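Local coordinates for protein bile salt hydrolase/transferase (Clostridium perfringens, PDB 2BJF) that hydrolyses the amide bond of glycine- and taurine-conjugated bile salts, releasing free bile acids, and also has bile acid amine acyltransferase activity, at residues 28-37 with 308-319. Numbering follows the deposited sequence.
Sequences QSIIFIPRNF and NLDGNEIKTYKY
Phe32 and Lys315 face each other as a hydrogen-bonded pair of two antiparallel strands, 29-33 and 315-318, with Phe32 N to Lys315 O at 2.7 Å and Lys315 N returning to Phe32 O. Ile30 and Tyr317 form the next such pair. The Phe32 ring swings out with CG anti to the backbone N (chi1 171°), which carries its far edge to the type I turn 308-311: Asn308 O and Leu309 CD2 both lie near the ring plane, Leu309 CD2 3.8 Å from Phe32 CE1. Leu309 works in two directions, because its CB also sits over one face of the Arg35 guanidinium. At the edge of that same group, NH1 of Arg35 makes a salt bridge to Asp310 OD1 (3.0 Å), meeting the carboxylate from above its plane, while NH2 bridges to Glu73. The backbone continues the grip, Arg35 N donating to Leu309 O at 2.8 Å, and two waters each link Arg35 O to Gly311 O.

Ile314, just before strand 315-318, packs on Ile31, Ile33 and Phe37. Its CG2 meets CG2 of Ile31 at 3.8 Å, and CG1 rides over a face of the Phe37 ring, a CH-pi contact 4.0 Å from the centroid, while Asn312 O comes in at the ring edge. At the other end, chi1 of 58° sets Gln28 CG over a face of the Tyr319 ring, 3.7 Å from its centroid, and the bend at chi2 carries NE2 on over the ring toward CZ; the amide is tilted 56° to the ring, and its OE1 accepts from Phe26 N.

Strand 315-318 thus pairs with one side of strand 29-33, whose other side bonds to strand 54-61, in a branched or curled antiparallel sheet of this Ntn-hydrolase. Ile30 packs on Leu55 and Met57 and reaches Tyr291 of strand 288-293 in a separate six-stranded antiparallel sheet, whereas Ile31, Ile33 and Ile314 rest against strand 64-67.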
loop_
_atom_site.group_PDB
_atom_site.type_symbol
_atom_site.label_atom_id
_atom_site.label_comp_id
_atom_site.label_asym_id
_atom_site.label_seq_id
_atom_site.Cartn_x
_atom_site.Cartn_y
_atom_site.Cartn_z
ATOM N N GLN A 28 32.422 -11.999 13.849
ATOM C CA GLN A 28 33.020 -10.996 12.977
ATOM C C GLN A 28 34.050 -10.115 13.670
ATOM O O GLN A 28 33.954 -9.829 14.866
ATOM C CB GLN A 28 31.949 -10.125 12.308
ATOM C CG GLN A 28 31.020 -9.375 13.258
ATOM C CD GLN A 28 29.707 -10.096 13.503
ATOM O OE1 GLN A 28 29.675 -11.301 13.756
ATOM N NE2 GLN A 28 28.608 -9.351 13.433
ATOM N N SER A 29 35.044 -9.708 12.889
ATOM C CA SER A 29 35.983 -8.668 13.269
ATOM C C SER A 29 36.320 -7.895 12.002
ATOM O O SER A 29 36.001 -8.340 10.894
ATOM C CB SER A 29 37.247 -9.273 13.887
ATOM O OG SER A 29 37.949 -10.068 12.948
ATOM N N ILE A 30 36.937 -6.732 12.163
ATOM C CA ILE A 30 37.422 -5.979 11.017
ATOM C C ILE A 30 38.828 -6.491 10.709
ATOM O O ILE A 30 39.729 -6.413 11.550
ATOM C CB ILE A 30 37.401 -4.448 11.256
ATOM C CG1 ILE A 30 35.982 -3.961 11.581
ATOM C CG2 ILE A 30 37.912 -3.712 10.026
ATOM C CD1 ILE A 30 35.582 -4.092 13.047
ATOM N N ILE A 31 38.990 -7.034 9.506
ATOM C CA ILE A 31 40.210 -7.744 9.116
ATOM C C ILE A 31 41.029 -6.948 8.106
ATOM O O ILE A 31 40.510 -6.514 7.074
ATOM C CB ILE A 31 39.880 -9.145 8.530
ATOM C CG1 ILE A 31 39.084 -9.982 9.538
ATOM C CG2 ILE A 31 41.152 -9.881 8.098
ATOM C CD1 ILE A 31 38.483 -11.248 8.951
ATOM N N PHE A 32 42.310 -6.763 8.421
ATOM C CA PHE A 32 43.271 -6.160 7.504
ATOM C C PHE A 32 44.244 -7.220 7.000
ATOM O O PHE A 32 44.845 -7.949 7.793
ATOM C CB PHE A 32 44.042 -5.021 8.187
ATOM C CG PHE A 32 45.193 -4.489 7.370
ATOM C CD1 PHE A 32 44.972 -3.573 6.345
ATOM C CD2 PHE A 32 46.499 -4.907 7.624
ATOM C CE1 PHE A 32 46.029 -3.080 5.584
ATOM C CE2 PHE A 32 47.565 -4.422 6.866
ATOM C CZ PHE A 32 47.329 -3.505 5.845
ATOM N N ILE A 33 44.390 -7.295 5.678
ATOM C CA ILE A 33 45.364 -8.186 5.051
ATOM C C ILE A 33 46.327 -7.354 4.202
ATOM O O ILE A 33 45.890 -6.640 3.299
ATOM C CB ILE A 33 44.692 -9.274 4.167
ATOM C CG1 ILE A 33 43.560 -9.980 4.925
ATOM C CG2 ILE A 33 45.732 -10.285 3.682
ATOM C CD1 ILE A 33 42.727 -10.927 4.067
ATOM N N PRO A 34 47.640 -7.437 4.494
ATOM C CA PRO A 34 48.634 -6.679 3.731
ATOM C C PRO A 34 48.883 -7.269 2.341
ATOM O O PRO A 34 48.349 -8.333 2.014
ATOM C CB PRO A 34 49.894 -6.794 4.594
ATOM C CG PRO A 34 49.735 -8.084 5.313
ATOM C CD PRO A 34 48.261 -8.242 5.562
ATOM N N ARG A 35 49.687 -6.572 1.538
ATOM C CA ARG A 35 50.096 -7.049 0.216
ATOM C C ARG A 35 50.931 -8.318 0.332
ATOM O O ARG A 35 51.587 -8.542 1.357
ATOM C CB ARG A 35 50.944 -5.995 -0.501
ATOM C CG ARG A 35 50.267 -4.668 -0.772
ATOM C CD ARG A 35 51.331 -3.606 -0.999
ATOM N NE ARG A 35 50.771 -2.290 -1.293
ATOM C CZ ARG A 35 51.460 -1.152 -1.244
ATOM N NH1 ARG A 35 52.744 -1.156 -0.901
ATOM N NH2 ARG A 35 50.862 -0.004 -1.532
ATOM N N ASN A 36 50.904 -9.138 -0.718
ATOM C CA ASN A 36 51.744 -10.339 -0.819
ATOM C C ASN A 36 51.556 -11.331 0.340
ATOM O O ASN A 36 52.497 -12.015 0.750
ATOM C CB ASN A 36 53.222 -9.942 -0.990
ATOM C CG ASN A 36 54.087 -11.082 -1.504
ATOM O OD1 ASN A 36 55.087 -11.441 -0.880
ATOM N ND2 ASN A 36 53.707 -11.654 -2.642
ATOM N N PHE A 37 50.333 -11.401 0.862
ATOM C CA PHE A 37 50.013 -12.340 1.938
ATOM C C PHE A 37 49.314 -13.579 1.393
ATOM O O PHE A 37 48.273 -13.481 0.740
ATOM C CB PHE A 37 49.162 -11.683 3.032
ATOM C CG PHE A 37 48.990 -12.541 4.258
ATOM C CD1 PHE A 37 49.918 -12.487 5.296
ATOM C CD2 PHE A 37 47.911 -13.414 4.369
ATOM C CE1 PHE A 37 49.769 -13.286 6.428
ATOM C CE2 PHE A 37 47.757 -14.219 5.495
ATOM C CZ PHE A 37 48.686 -14.152 6.528
ATOM N N ASN A 308 50.652 -0.946 7.936
ATOM C CA ASN A 308 51.701 -1.285 6.980
ATOM C C ASN A 308 51.147 -2.162 5.867
ATOM O O ASN A 308 50.853 -3.341 6.079
ATOM C CB ASN A 308 52.884 -1.975 7.669
ATOM C CG ASN A 308 54.129 -2.025 6.790
ATOM O OD1 ASN A 308 54.109 -1.604 5.631
ATOM N ND2 ASN A 308 55.221 -2.542 7.343
ATOM N N LEU A 309 51.007 -1.577 4.681
ATOM C CA LEU A 309 50.524 -2.314 3.515
ATOM C C LEU A 309 51.539 -3.362 3.059
ATOM O O LEU A 309 51.181 -4.322 2.379
ATOM C CB LEU A 309 50.162 -1.364 2.365
ATOM C CG LEU A 309 49.183 -0.208 2.624
ATOM C CD1 LEU A 309 48.823 0.478 1.313
ATOM C CD2 LEU A 309 47.915 -0.645 3.359
ATOM N N ASP A 310 52.800 -3.170 3.449
ATOM C CA ASP A 310 53.873 -4.126 3.169
ATOM C C ASP A 310 54.155 -5.039 4.368
ATOM O O ASP A 310 55.234 -5.633 4.467
ATOM C CB ASP A 310 55.154 -3.391 2.755
ATOM C CG ASP A 310 55.005 -2.641 1.441
ATOM O OD1 ASP A 310 54.397 -3.186 0.494
ATOM O OD2 ASP A 310 55.516 -1.505 1.352
ATOM N N GLY A 311 53.179 -5.154 5.268
ATOM C CA GLY A 311 53.296 -5.998 6.461
ATOM C C GLY A 311 53.304 -7.487 6.157
ATOM O O GLY A 311 53.114 -7.895 5.009
ATOM N N ASN A 312 53.516 -8.297 7.192
ATOM C CA ASN A 312 53.652 -9.748 7.027
ATOM C C ASN A 312 52.584 -10.586 7.742
ATOM O O ASN A 312 52.622 -11.818 7.696
ATOM C CB ASN A 312 55.062 -10.206 7.441
ATOM C CG ASN A 312 55.390 -9.888 8.899
ATOM O OD1 ASN A 312 54.504 -9.653 9.722
ATOM N ND2 ASN A 312 56.679 -9.892 9.221
ATOM N N GLU A 313 51.638 -9.913 8.393
ATOM C CA GLU A 313 50.610 -10.589 9.183
ATOM C C GLU A 313 49.226 -10.002 8.949
ATOM O O GLU A 313 49.088 -8.817 8.641
ATOM C CB GLU A 313 50.927 -10.481 10.676
ATOM C CG GLU A 313 52.035 -11.391 11.185
ATOM C CD GLU A 313 52.217 -11.297 12.695
ATOM O OE1 GLU A 313 51.649 -10.370 13.319
ATOM O OE2 GLU A 313 52.930 -12.152 13.261
ATOM N N ILE A 314 48.206 -10.843 9.105
ATOM C CA ILE A 314 46.829 -10.371 9.193
ATOM C C ILE A 314 46.656 -9.636 10.525
ATOM O O ILE A 314 47.136 -10.099 11.564
ATOM C CB ILE A 314 45.807 -11.536 9.076
ATOM C CG1 ILE A 314 45.765 -12.066 7.636
ATOM C CG2 ILE A 314 44.410 -11.095 9.528
ATOM C CD1 ILE A 314 44.873 -13.289 7.438
ATOM N N LYS A 315 45.996 -8.482 10.474
ATOM C CA LYS A 315 45.675 -7.698 11.663
ATOM C C LYS A 315 44.160 -7.594 11.800
ATOM O O LYS A 315 43.469 -7.278 10.830
ATOM C CB LYS A 315 46.304 -6.299 11.563
ATOM C CG LYS A 315 45.910 -5.320 12.669
ATOM C CD LYS A 315 46.622 -5.614 13.981
ATOM C CE LYS A 315 46.065 -4.762 15.111
ATOM N NZ LYS A 315 46.861 -4.905 16.364
ATOM N N THR A 316 43.647 -7.871 12.997
ATOM C CA THR A 316 42.211 -7.753 13.256
ATOM C C THR A 316 41.909 -6.685 14.302
ATOM O O THR A 316 42.720 -6.427 15.196
ATOM C CB THR A 316 41.568 -9.094 13.702
ATOM O OG1 THR A 316 42.058 -9.464 14.997
ATOM C CG2 THR A 316 41.858 -10.208 12.698
ATOM N N TYR A 317 40.739 -6.066 14.170
ATOM C CA TYR A 317 40.232 -5.112 15.151
ATOM C C TYR A 317 38.876 -5.573 15.684
ATOM O O TYR A 317 38.036 -6.066 14.926
ATOM C CB TYR A 317 40.142 -3.706 14.548
ATOM C CG TYR A 317 41.485 -3.012 14.430
ATOM C CD1 TYR A 317 42.044 -2.347 15.521
ATOM C CD2 TYR A 317 42.196 -3.025 13.231
ATOM C CE1 TYR A 317 43.281 -1.712 15.424
ATOM C CE2 TYR A 317 43.433 -2.391 13.121
ATOM C CZ TYR A 317 43.968 -1.736 14.221
ATOM O OH TYR A 317 45.190 -1.110 14.124
ATOM N N LYS A 318 38.677 -5.407 16.991
ATOM C CA LYS A 318 37.500 -5.932 17.686
ATOM C C LYS A 318 36.195 -5.235 17.295
ATOM O O LYS A 318 36.106 -4.006 17.289
ATOM C CB LYS A 318 37.702 -5.870 19.206
ATOM C CG LYS A 318 36.675 -6.662 20.008
ATOM C CD LYS A 318 36.880 -6.499 21.505
ATOM C CE LYS A 318 35.751 -7.157 22.286
ATOM N NZ LYS A 318 35.912 -6.998 23.759
ATOM N N TYR A 319 35.194 -6.053 16.973
ATOM C CA TYR A 319 33.838 -5.613 16.656
ATOM C C TYR A 319 33.218 -4.923 17.875
ATOM O O TYR A 319 33.073 -5.534 18.934
ATOM C CB TYR A 319 33.021 -6.840 16.245
ATOM C CG TYR A 319 31.599 -6.598 15.786
ATOM C CD1 TYR A 319 31.330 -6.087 14.517
ATOM C CD2 TYR A 319 30.522 -6.932 16.606
ATOM C CE1 TYR A 319 30.018 -5.890 14.084
ATOM C CE2 TYR A 319 29.209 -6.739 16.184
ATOM C CZ TYR A 319 28.966 -6.221 14.922
ATOM O OH TYR A 319 27.668 -6.029 14.503
HETATM O O HOH W 1 35.591 -8.962 16.994
HETATM O O HOH W 2 53.955 -7.483 2.107
HETATM O O HOH W 3 52.218 -10.155 3.618
#